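Local coordinates for ABC-type transport system, molybdenum-specific extracellular solute-binding protein (Clostridium difficile, PDB 4KD5), which probably binds molybdate or tungstate outside the cell as the solute-binding component of an ABC transporter, at residues Val6-Ser11 and Lys209-Phe214; Ser100-Leu105 and Glu182-Lys187; Lys125-Val130 and Val164-Phe169. All blocks are in the same frame, centred on the assembly; numbering follows the deposited sequence.

Interaction 1 of 3, residues Val6-Ser11 and Lys209-Phe214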
loop_
_atom_site.group_PDB
_atom_site.type_symbol
_atom_site.label_atom_id
_atom_site.label_comp_id
_atom_site.label_asym_id
_atom_site.label_seq_id
_atom_site.Cartn_x
_atom_site.Cartn_y
_atom_site.Cartn_z
ATOM N N VAL A 6 -6.605 3.823 9.669
ATOM C CA VAL A 6 -6.195 4.915 8.792
ATOM C C VAL A 6 -7.318 5.934 8.622
ATOM O O VAL A 6 -8.478 5.562 8.439
ATOM C CB VAL A 6 -5.771 4.390 7.405
ATOM C CG1 VAL A 6 -5.448 5.540 6.477
ATOM C CG2 VAL A 6 -4.567 3.481 7.530
ATOM N N GLU A 7 -6.969 7.215 8.694
ATOM C CA GLU A 7 -7.933 8.282 8.462
ATOM C C GLU A 7 -7.571 9.050 7.195
ATOM O O GLU A 7 -6.562 9.757 7.157
ATOM C CB GLU A 7 -7.994 9.223 9.668
ATOM C CG GLU A 7 -8.396 8.529 10.962
ATOM C CD GLU A 7 -8.251 9.416 12.184
ATOM O OE1 GLU A 7 -7.702 10.530 12.055
ATOM O OE2 GLU A 7 -8.688 8.997 13.275
ATOM N N LEU A 8 -8.393 8.898 6.160
ATOM C CA LEU A 8 -8.169 9.588 4.892
ATOM C C LEU A 8 -8.991 10.873 4.813
ATOM O O LEU A 8 -10.188 10.880 5.124
ATOM C CB LEU A 8 -8.512 8.683 3.705
ATOM C CG LEU A 8 -7.657 7.443 3.459
ATOM C CD1 LEU A 8 -8.168 6.673 2.248
ATOM C CD2 LEU A 8 -6.206 7.819 3.259
ATOM N N ASN A 9 -8.344 11.962 4.412
ATOM C CA ASN A 9 -9.051 13.206 4.155
ATOM C C ASN A 9 -9.383 13.330 2.677
ATOM O O ASN A 9 -8.484 13.400 1.835
ATOM C CB ASN A 9 -8.213 14.403 4.613
ATOM C CG ASN A 9 -8.248 14.599 6.112
ATOM O OD1 ASN A 9 -9.319 14.727 6.708
ATOM N ND2 ASN A 9 -7.076 14.609 6.735
ATOM N N ILE A 10 -10.672 13.343 2.358
ATOM C CA ILE A 10 -11.098 13.524 0.975
ATOM C C ILE A 10 -11.780 14.880 0.788
ATOM O O ILE A 10 -12.705 15.227 1.523
ATOM C CB ILE A 10 -12.037 12.394 0.499
ATOM C CG1 ILE A 10 -11.269 11.084 0.345
ATOM C CG2 ILE A 10 -12.669 12.744 -0.837
ATOM C CD1 ILE A 10 -11.102 10.311 1.621
ATOM N N SER A 11 -11.308 15.648 -0.189
ATOM C CA SER A 11 -11.978 16.885 -0.579
ATOM C C SER A 11 -12.650 16.669 -1.932
ATOM O O SER A 11 -12.010 16.207 -2.877
ATOM C CB SER A 11 -10.985 18.041 -0.654
ATOM O OG SER A 11 -9.873 17.709 -1.454
ATOM N N LYS A 209 -4.722 5.424 -2.642
ATOM C CA LYS A 209 -4.784 4.724 -3.920
ATOM C C LYS A 209 -5.803 3.591 -3.878
ATOM O O LYS A 209 -6.516 3.344 -4.848
ATOM C CB LYS A 209 -3.408 4.160 -4.294
ATOM C CG LYS A 209 -2.338 5.194 -4.602
ATOM C CD LYS A 209 -1.171 4.550 -5.366
ATOM C CE LYS A 209 0.001 5.516 -5.528
ATOM N NZ LYS A 209 0.996 5.078 -6.555
ATOM N N LYS A 210 -5.857 2.898 -2.747
ATOM C CA LYS A 210 -6.785 1.785 -2.579
ATOM C C LYS A 210 -8.233 2.260 -2.510
ATOM O O LYS A 210 -9.130 1.605 -3.030
ATOM C CB LYS A 210 -6.437 0.965 -1.333
ATOM C CG LYS A 210 -5.619 -0.292 -1.603
ATOM C CD LYS A 210 -4.285 0.013 -2.268
ATOM C CE LYS A 210 -3.478 -1.259 -2.505
ATOM N NZ LYS A 210 -4.192 -2.239 -3.377
ATOM N N PHE A 211 -8.464 3.399 -1.865
ATOM C CA PHE A 211 -9.807 3.962 -1.825
ATOM C C PHE A 211 -10.208 4.519 -3.181
ATOM O O PHE A 211 -11.380 4.490 -3.546
ATOM C CB PHE A 211 -9.947 5.045 -0.753
ATOM C CG PHE A 211 -11.278 5.746 -0.785
ATOM C CD1 PHE A 211 -12.451 5.048 -0.528
ATOM C CD2 PHE A 211 -11.359 7.098 -1.081
ATOM C CE1 PHE A 211 -13.681 5.692 -0.562
ATOM C CE2 PHE A 211 -12.585 7.745 -1.115
ATOM C CZ PHE A 211 -13.745 7.042 -0.855
ATOM N N GLU A 212 -9.237 5.035 -3.924
ATOM C CA GLU A 212 -9.507 5.541 -5.267
ATOM C C GLU A 212 -9.932 4.399 -6.186
ATOM O O GLU A 212 -10.818 4.566 -7.027
ATOM C CB GLU A 212 -8.285 6.261 -5.848
ATOM C CG GLU A 212 -8.547 6.885 -7.216
ATOM C CD GLU A 212 -7.304 7.465 -7.865
ATOM O OE1 GLU A 212 -7.194 7.359 -9.103
ATOM O OE2 GLU A 212 -6.451 8.033 -7.153
ATOM N N GLU A 213 -9.309 3.235 -6.034
ATOM C CA GLU A 213 -9.667 2.104 -6.883
ATOM C C GLU A 213 -11.043 1.528 -6.563
ATOM O O GLU A 213 -11.647 0.870 -7.402
ATOM C CB GLU A 213 -8.585 1.020 -6.872
ATOM C CG GLU A 213 -7.779 0.947 -8.170
ATOM C CD GLU A 213 -8.631 0.605 -9.388
ATOM O OE1 GLU A 213 -8.210 0.936 -10.515
ATOM O OE2 GLU A 213 -9.713 -0.002 -9.225
ATOM N N PHE A 214 -11.546 1.788 -5.360
ATOM C CA PHE A 214 -12.911 1.395 -5.028
ATOM C C PHE A 214 -13.882 2.261 -5.818
ATOM O O PHE A 214 -14.908 1.788 -6.300
ATOM C CB PHE A 214 -13.190 1.536 -3.530
ATOM C CG PHE A 214 -14.636 1.353 -3.169
ATOM C CD1 PHE A 214 -15.230 0.101 -3.242
ATOM C CD2 PHE A 214 -15.405 2.432 -2.754
ATOM C CE1 PHE A 214 -16.568 -0.074 -2.912
ATOM C CE2 PHE A 214 -16.742 2.266 -2.421
ATOM C CZ PHE A 214 -17.324 1.009 -2.499
#
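Leu-8 and Ile-10 of the parallel-paired strand 6-13 pack on Phe-211 of helix 205-215, a helix-on-sheet contact in one lobe of the periplasmic-binding-protein type II fold. The interaction is entirely apolar, with no hydrogen bond between the two segments. Both strand residues sit two apart and turn the same face to the helix, while Phe-211 points back at them; the backbones stay well separated, the CA atoms of Leu-8 and Phe-211 being 8.9 Å apart, so side chains fill the gap.

Leu-8 meets the stem of Phe-211, Ile-10 its ring. Leu-8 CD1 lies 3.8 Å from Phe-211 CB, and the leucine and phenylalanine side chains run antiparallel alongside one another. With CG anti to the backbone N (chi1 174°), the CE2 corner of the Phe-211 ring is carried toward Ile-10.

Ring-ring and sheet contacts complete the surroundings. Tyr-27 meets Phe-211 edge-to-face, and Leu-36 and Leu-58, from the strands flanking 6-13, also touch the phenylalanine, which is buried. At the Ile-10 end the isoleucine presents two carbons to one ring atom: CG1 is 3.9 Å and CD1 4.0 Å from Phe-211 CE2.

Interaction 2 of 3, residues Ser100-Leu105 and Glu182-Lys187. With FMT (formic acid), chain E.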
loop_
_atom_site.group_PDB
_atom_site.type_symbol
_atom_site.label_atom_id
_atom_site.label_comp_id
_atom_site.label_asym_id
_atom_site.label_seq_id
_atom_site.Cartn_x
_atom_site.Cartn_y
_atom_site.Cartn_z
ATOM N N SER A 100 -41.788 15.898 -26.588
ATOM C CA SER A 100 -41.230 14.653 -27.129
ATOM C C SER A 100 -39.702 14.555 -27.103
ATOM O O SER A 100 -39.148 13.528 -26.707
ATOM C CB SER A 100 -41.736 14.425 -28.555
ATOM O OG SER A 100 -40.933 13.478 -29.236
ATOM N N GLY A 101 -39.022 15.612 -27.540
ATOM C CA GLY A 101 -37.570 15.588 -27.628
ATOM C C GLY A 101 -36.914 16.897 -28.028
ATOM O O GLY A 101 -37.530 17.961 -27.947
HETATM N N MSE A 102 -35.657 16.809 -28.463
HETATM C CA MSE A 102 -34.880 17.978 -28.869
HETATM C C MSE A 102 -35.452 18.653 -30.111
HETATM O O MSE A 102 -35.315 19.863 -30.278
HETATM C CB MSE A 102 -33.416 17.601 -29.116
HETATM C CG MSE A 102 -32.626 17.241 -27.868
HETATM SE SE MSE A 102 -32.200 18.760 -26.727
HETATM C CE MSE A 102 -31.022 19.690 -27.955
ATOM N N LYS A 103 -36.080 17.868 -30.982
ATOM C CA LYS A 103 -36.713 18.409 -32.181
ATOM C C LYS A 103 -37.821 19.396 -31.817
ATOM O O LYS A 103 -38.086 20.346 -32.553
ATOM C CB LYS A 103 -37.271 17.275 -33.056
ATOM C CG LYS A 103 -36.666 17.213 -34.457
ATOM C CD LYS A 103 -36.914 15.871 -35.160
ATOM C CE LYS A 103 -38.360 15.692 -35.614
ATOM N NZ LYS A 103 -39.191 14.984 -34.602
ATOM N N ASP A 104 -38.446 19.173 -30.664
ATOM C CA ASP A 104 -39.556 20.002 -30.203
ATOM C C ASP A 104 -39.130 21.392 -29.719
ATOM O O ASP A 104 -39.976 22.231 -29.409
ATOM C CB ASP A 104 -40.332 19.275 -29.102
ATOM C CG ASP A 104 -40.981 17.996 -29.593
ATOM O OD1 ASP A 104 -42.000 17.586 -28.999
ATOM O OD2 ASP A 104 -40.477 17.403 -30.570
ATOM N N LEU A 105 -37.823 21.632 -29.650
ATOM C CA LEU A 105 -37.309 22.949 -29.275
ATOM C C LEU A 105 -37.648 23.991 -30.341
ATOM O O LEU A 105 -37.891 25.156 -30.036
ATOM C CB LEU A 105 -35.792 22.914 -29.067
ATOM C CG LEU A 105 -35.191 22.126 -27.909
ATOM C CD1 LEU A 105 -33.683 22.310 -27.870
ATOM C CD2 LEU A 105 -35.795 22.579 -26.604
ATOM N N GLU A 182 -34.888 13.835 -23.059
ATOM C CA GLU A 182 -33.831 13.307 -23.910
ATOM C C GLU A 182 -32.474 13.760 -23.389
ATOM O O GLU A 182 -32.349 14.857 -22.838
ATOM C CB GLU A 182 -34.026 13.785 -25.353
ATOM C CG GLU A 182 -33.110 13.111 -26.365
ATOM C CD GLU A 182 -33.317 13.624 -27.781
ATOM O OE1 GLU A 182 -32.395 13.465 -28.608
ATOM O OE2 GLU A 182 -34.399 14.176 -28.072
ATOM N N LYS A 183 -31.459 12.918 -23.553
ATOM C CA LYS A 183 -30.104 13.300 -23.183
ATOM C C LYS A 183 -29.388 13.840 -24.412
ATOM O O LYS A 183 -29.424 13.220 -25.474
ATOM C CB LYS A 183 -29.343 12.104 -22.607
ATOM C CG LYS A 183 -30.092 11.374 -21.498
ATOM C CD LYS A 183 -29.162 10.528 -20.634
ATOM C CE LYS A 183 -29.913 9.909 -19.463
ATOM N NZ LYS A 183 -28.999 9.255 -18.485
ATOM N N THR A 184 -28.748 14.998 -24.269
ATOM C CA THR A 184 -28.008 15.593 -25.377
ATOM C C THR A 184 -26.885 14.661 -25.804
ATOM O O THR A 184 -26.291 13.977 -24.969
ATOM C CB THR A 184 -27.434 16.989 -25.029
ATOM O OG1 THR A 184 -26.398 16.864 -24.048
ATOM C CG2 THR A 184 -28.529 17.904 -24.503
ATOM N N ASP A 185 -26.590 14.648 -27.090
ATOM C CA ASP A 185 -25.507 13.849 -27.610
ATOM C C ASP A 185 -24.203 14.352 -27.020
ATOM O O ASP A 185 -23.967 15.543 -26.940
ATOM C CB ASP A 185 -25.474 13.973 -29.128
ATOM C CG ASP A 185 -24.787 12.813 -29.792
ATOM O OD1 ASP A 185 -23.899 12.205 -29.170
ATOM O OD2 ASP A 185 -25.131 12.506 -30.946
ATOM N N GLU A 186 -23.347 13.430 -26.621
ATOM C CA GLU A 186 -22.067 13.784 -26.013
ATOM C C GLU A 186 -21.122 14.481 -26.992
ATOM O O GLU A 186 -20.267 15.265 -26.581
ATOM C CB GLU A 186 -21.402 12.537 -25.423
ATOM C CG GLU A 186 -22.168 11.898 -24.274
ATOM C CD GLU A 186 -21.347 11.827 -22.998
ATOM O OE1 GLU A 186 -21.817 11.211 -22.019
ATOM O OE2 GLU A 186 -20.232 12.391 -22.977
ATOM N N LYS A 187 -21.284 14.190 -28.280
ATOM C CA LYS A 187 -20.468 14.791 -29.337
ATOM C C LYS A 187 -20.638 16.306 -29.422
ATOM O O LYS A 187 -19.816 16.999 -30.021
ATOM C CB LYS A 187 -20.852 14.204 -30.700
ATOM C CG LYS A 187 -20.667 12.702 -30.869
ATOM C CD LYS A 187 -21.400 12.223 -32.130
ATOM C CE LYS A 187 -21.079 10.774 -32.485
ATOM N NZ LYS A 187 -19.736 10.622 -33.111
HETATM C C FMT E . -33.925 14.381 -31.672
HETATM O O1 FMT E . -32.895 14.703 -31.079
HETATM O O2 FMT E . -35.059 14.599 -31.250
#
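Glu-182 reaches Met-102, a selenomethionine, through a straight side chain: CG is anti to the backbone N (chi1 -171°) and chi2 is -179°, which carries the carboxylate from the end of strand 178-183 to the loop between strands 82-94 and 113-116. In one lobe of the periplasmic-binding-protein type II fold, the contact ties that loop to the mixed sheet.

The polar link is one hydrogen bond, from Met-102 N to Glu-182 OE2 at 2.9 Å. Its N-H...O angle of 164° is nearly straight, yet the donor comes from above the carboxylate plane, not within it. Gly-101 CA lies 3.5 Å from the same OE2, so the oxygen sits close against the backbone at the start of the turn. That turn is held from within by Asp-104 N to Gly-101 O and by Ser-100 N to Asp-104 OD1.

The Met-102 side chain runs roughly perpendicular to that of Glu-182, its CG 3.5 Å from OE2. Bends at chi2 and chi3 turn the selenium toward Thr-184, whose OG1 is bonded to Leu-89 O, and onto Phe-166 of strand 164-168.

A formic acid molecule, probably from the crystallisation liquor, lies beside the carboxylate and takes a weak hydrogen bond from Lys-103 N. Its O1 is 2.8 Å from Glu-182 OE1 and 3.5 Å from Met-102 CB.

Interaction 3 of 3, residues Lys125-Val130 and Val164-Phe169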
loop_
_atom_site.group_PDB
_atom_site.type_symbol
_atom_site.label_atom_id
_atom_site.label_comp_id
_atom_site.label_asym_id
_atom_site.label_seq_id
_atom_site.Cartn_x
_atom_site.Cartn_y
_atom_site.Cartn_z
ATOM N N LYS A 125 -23.201 26.814 -19.181
ATOM C CA LYS A 125 -22.049 26.851 -20.073
ATOM C C LYS A 125 -22.084 25.697 -21.074
ATOM O O LYS A 125 -21.698 25.858 -22.229
ATOM C CB LYS A 125 -20.755 26.817 -19.257
ATOM C CG LYS A 125 -19.483 26.825 -20.085
ATOM C CD LYS A 125 -18.241 26.823 -19.196
ATOM C CE LYS A 125 -17.833 25.415 -18.773
ATOM N NZ LYS A 125 -16.962 24.731 -19.775
ATOM N N TYR A 126 -22.560 24.536 -20.633
ATOM C CA TYR A 126 -22.632 23.371 -21.510
ATOM C C TYR A 126 -23.891 23.395 -22.369
ATOM O O TYR A 126 -23.902 22.863 -23.477
ATOM C CB TYR A 126 -22.528 22.065 -20.706
ATOM C CG TYR A 126 -21.145 21.807 -20.155
ATOM C CD1 TYR A 126 -20.114 21.403 -20.984
ATOM C CD2 TYR A 126 -20.877 21.958 -18.805
ATOM C CE1 TYR A 126 -18.847 21.166 -20.488
ATOM C CE2 TYR A 126 -19.615 21.724 -18.293
ATOM C CZ TYR A 126 -18.605 21.327 -19.143
ATOM O OH TYR A 126 -17.347 21.089 -18.648
ATOM N N ALA A 127 -24.951 24.006 -21.852
ATOM C CA ALA A 127 -26.163 24.210 -22.639
ATOM C C ALA A 127 -25.860 25.138 -23.808
ATOM O O ALA A 127 -26.361 24.945 -24.914
ATOM C CB ALA A 127 -27.265 24.786 -21.785
ATOM N N ASP A 128 -25.039 26.150 -23.550
ATOM C CA ASP A 128 -24.627 27.087 -24.584
ATOM C C ASP A 128 -23.818 26.378 -25.665
ATOM O O ASP A 128 -23.963 26.678 -26.849
ATOM C CB ASP A 128 -23.798 28.218 -23.977
ATOM C CG ASP A 128 -23.336 29.218 -25.013
ATOM O OD1 ASP A 128 -22.224 29.056 -25.550
ATOM O OD2 ASP A 128 -24.090 30.170 -25.291
ATOM N N GLU A 129 -22.976 25.433 -25.255
ATOM C CA GLU A 129 -22.184 24.657 -26.206
ATOM C C GLU A 129 -23.068 23.831 -27.134
ATOM O O GLU A 129 -22.879 23.846 -28.352
ATOM C CB GLU A 129 -21.197 23.742 -25.482
ATOM C CG GLU A 129 -20.010 24.450 -24.873
ATOM C CD GLU A 129 -18.881 23.495 -24.541
ATOM O OE1 GLU A 129 -18.552 22.651 -25.400
ATOM O OE2 GLU A 129 -18.326 23.585 -23.425
ATOM N N VAL A 130 -24.024 23.110 -26.550
ATOM C CA VAL A 130 -24.953 22.284 -27.321
ATOM C C VAL A 130 -25.719 23.101 -28.362
ATOM O O VAL A 130 -25.715 22.772 -29.547
ATOM C CB VAL A 130 -25.952 21.555 -26.394
ATOM C CG1 VAL A 130 -27.016 20.843 -27.205
ATOM C CG2 VAL A 130 -25.226 20.566 -25.499
ATOM N N VAL A 164 -39.477 23.702 -21.159
ATOM C CA VAL A 164 -38.376 22.755 -21.012
ATOM C C VAL A 164 -37.177 23.392 -20.317
ATOM O O VAL A 164 -37.156 24.602 -20.076
ATOM C CB VAL A 164 -37.914 22.180 -22.362
ATOM C CG1 VAL A 164 -39.068 21.539 -23.085
ATOM C CG2 VAL A 164 -37.308 23.278 -23.220
ATOM N N GLY A 165 -36.176 22.572 -20.006
ATOM C CA GLY A 165 -34.969 23.056 -19.360
ATOM C C GLY A 165 -33.739 22.223 -19.672
ATOM O O GLY A 165 -33.846 21.082 -20.128
ATOM N N PHE A 166 -32.566 22.804 -19.436
ATOM C CA PHE A 166 -31.306 22.081 -19.590
ATOM C C PHE A 166 -30.625 21.932 -18.237
ATOM O O PHE A 166 -30.452 22.908 -17.504
ATOM C CB PHE A 166 -30.384 22.786 -20.587
ATOM C CG PHE A 166 -30.705 22.484 -22.021
ATOM C CD1 PHE A 166 -30.199 21.345 -22.626
ATOM C CD2 PHE A 166 -31.515 23.330 -22.762
ATOM C CE1 PHE A 166 -30.492 21.055 -23.949
ATOM C CE2 PHE A 166 -31.812 23.045 -24.086
ATOM C CZ PHE A 166 -31.299 21.907 -24.679
ATOM N N VAL A 167 -30.239 20.705 -17.912
ATOM C CA VAL A 167 -29.805 20.384 -16.562
ATOM C C VAL A 167 -28.932 19.124 -16.582
ATOM O O VAL A 167 -28.958 18.381 -17.558
ATOM C CB VAL A 167 -31.049 20.224 -15.656
ATOM C CG1 VAL A 167 -31.323 18.766 -15.355
ATOM C CG2 VAL A 167 -30.900 21.019 -14.381
ATOM N N TYR A 168 -28.136 18.900 -15.537
ATOM C CA TYR A 168 -27.375 17.651 -15.434
ATOM C C TYR A 168 -28.310 16.505 -15.056
ATOM O O TYR A 168 -29.307 16.723 -14.373
ATOM C CB TYR A 168 -26.258 17.764 -14.393
ATOM C CG TYR A 168 -25.104 18.649 -14.796
ATOM C CD1 TYR A 168 -24.900 19.004 -16.120
ATOM C CD2 TYR A 168 -24.211 19.122 -13.848
ATOM C CE1 TYR A 168 -23.841 19.810 -16.486
ATOM C CE2 TYR A 168 -23.153 19.925 -14.205
ATOM C CZ TYR A 168 -22.975 20.266 -15.525
ATOM O OH TYR A 168 -21.922 21.065 -15.887
ATOM N N PHE A 169 -27.995 15.285 -15.480
ATOM C CA PHE A 169 -28.841 14.152 -15.129
ATOM C C PHE A 169 -28.875 13.941 -13.619
ATOM O O PHE A 169 -29.899 13.556 -13.062
ATOM C CB PHE A 169 -28.371 12.882 -15.826
ATOM C CG PHE A 169 -29.350 11.752 -15.732
ATOM C CD1 PHE A 169 -30.617 11.871 -16.287
ATOM C CD2 PHE A 169 -29.009 10.570 -15.097
ATOM C CE1 PHE A 169 -31.525 10.833 -16.204
ATOM C CE2 PHE A 169 -29.915 9.525 -15.012
ATOM C CZ PHE A 169 -31.174 9.658 -15.566
#
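Tyr-168, on strand 164-168, meets Tyr-126 of helix 122-133 where the helix packs on the sheet in one lobe of the periplasmic-binding-protein type II fold. Followed outward, Tyr-168 begins at a CB that does not aim at the helix; CG is anti to the carbonyl carbon and beside the backbone N (chi1 -71°), and the ring carries the chain across until its end closes on the partner. No atom short of CZ comes within 4.2 Å of segment 125-130. CZ itself is 4.2 Å from Tyr-126 CD2, which lies at the edge of the Tyr-168 ring, near its plane. The tip makes the closest approach: the hydroxyl oxygen OH comes obliquely to the CD2-CE2 bond of Tyr-126, 3.2 Å from CD2 and 3.4 Å from CE2. The two side chains cross at a slant, and no hydrogen bond joins the segments. Around Tyr-168 stand Pro-122 and Ala-123 from the start of the same helix, and Ile-192 touches both tyrosines.

Tyr-168 and Ala-123 are predicted to bind molybdate, as is Val-150, whose side chain is about 6 Å from that of Tyr-168, so this end of the contact probably borders the oxyanion pocket. Tyr-126 also touches a bound 2-butanol.

At the other end the contact is apolar and the backbones come near. The CA atoms of Ala-127 and Phe-166 are 6.3 Å apart, a spacing that the short alanine side chain permits. Phe-166 is also packed against Leu-89, Ile-113 and Val-115 of adjoining strands and against Leu-131 farther along the helix, which places its ring in the interior between helix and sheet. The single methyl of Ala-127 rests on the base of the phenylalanine, with CB 3.9 Å from Phe-166 CB and 4.1 Å from Phe-166 CG.

Interaction 1 lies across the chain's centre from the other two, its centre about 37 Å from that of interaction 2 and about 32 Å from that of interaction 3, and shares no contact with either. Interactions 2 and 3 are neighbours, centres about 10 Å apart, and they join directly: Thr-184 CG2 packs on Phe-166 CE1 at 3.8 Å. Along the chain they are nested, 125-130/164-169 inside 100-105/182-187 and both inside 6-11/209-214, consistent with a chain that leaves one lobe, builds the other and returns. All three reach the mixed sheet, to which strand 82-94 contributes several pairings. This matches a two-lobed binding protein, with the predicted molybdate residue Tyr-168 in interaction 3.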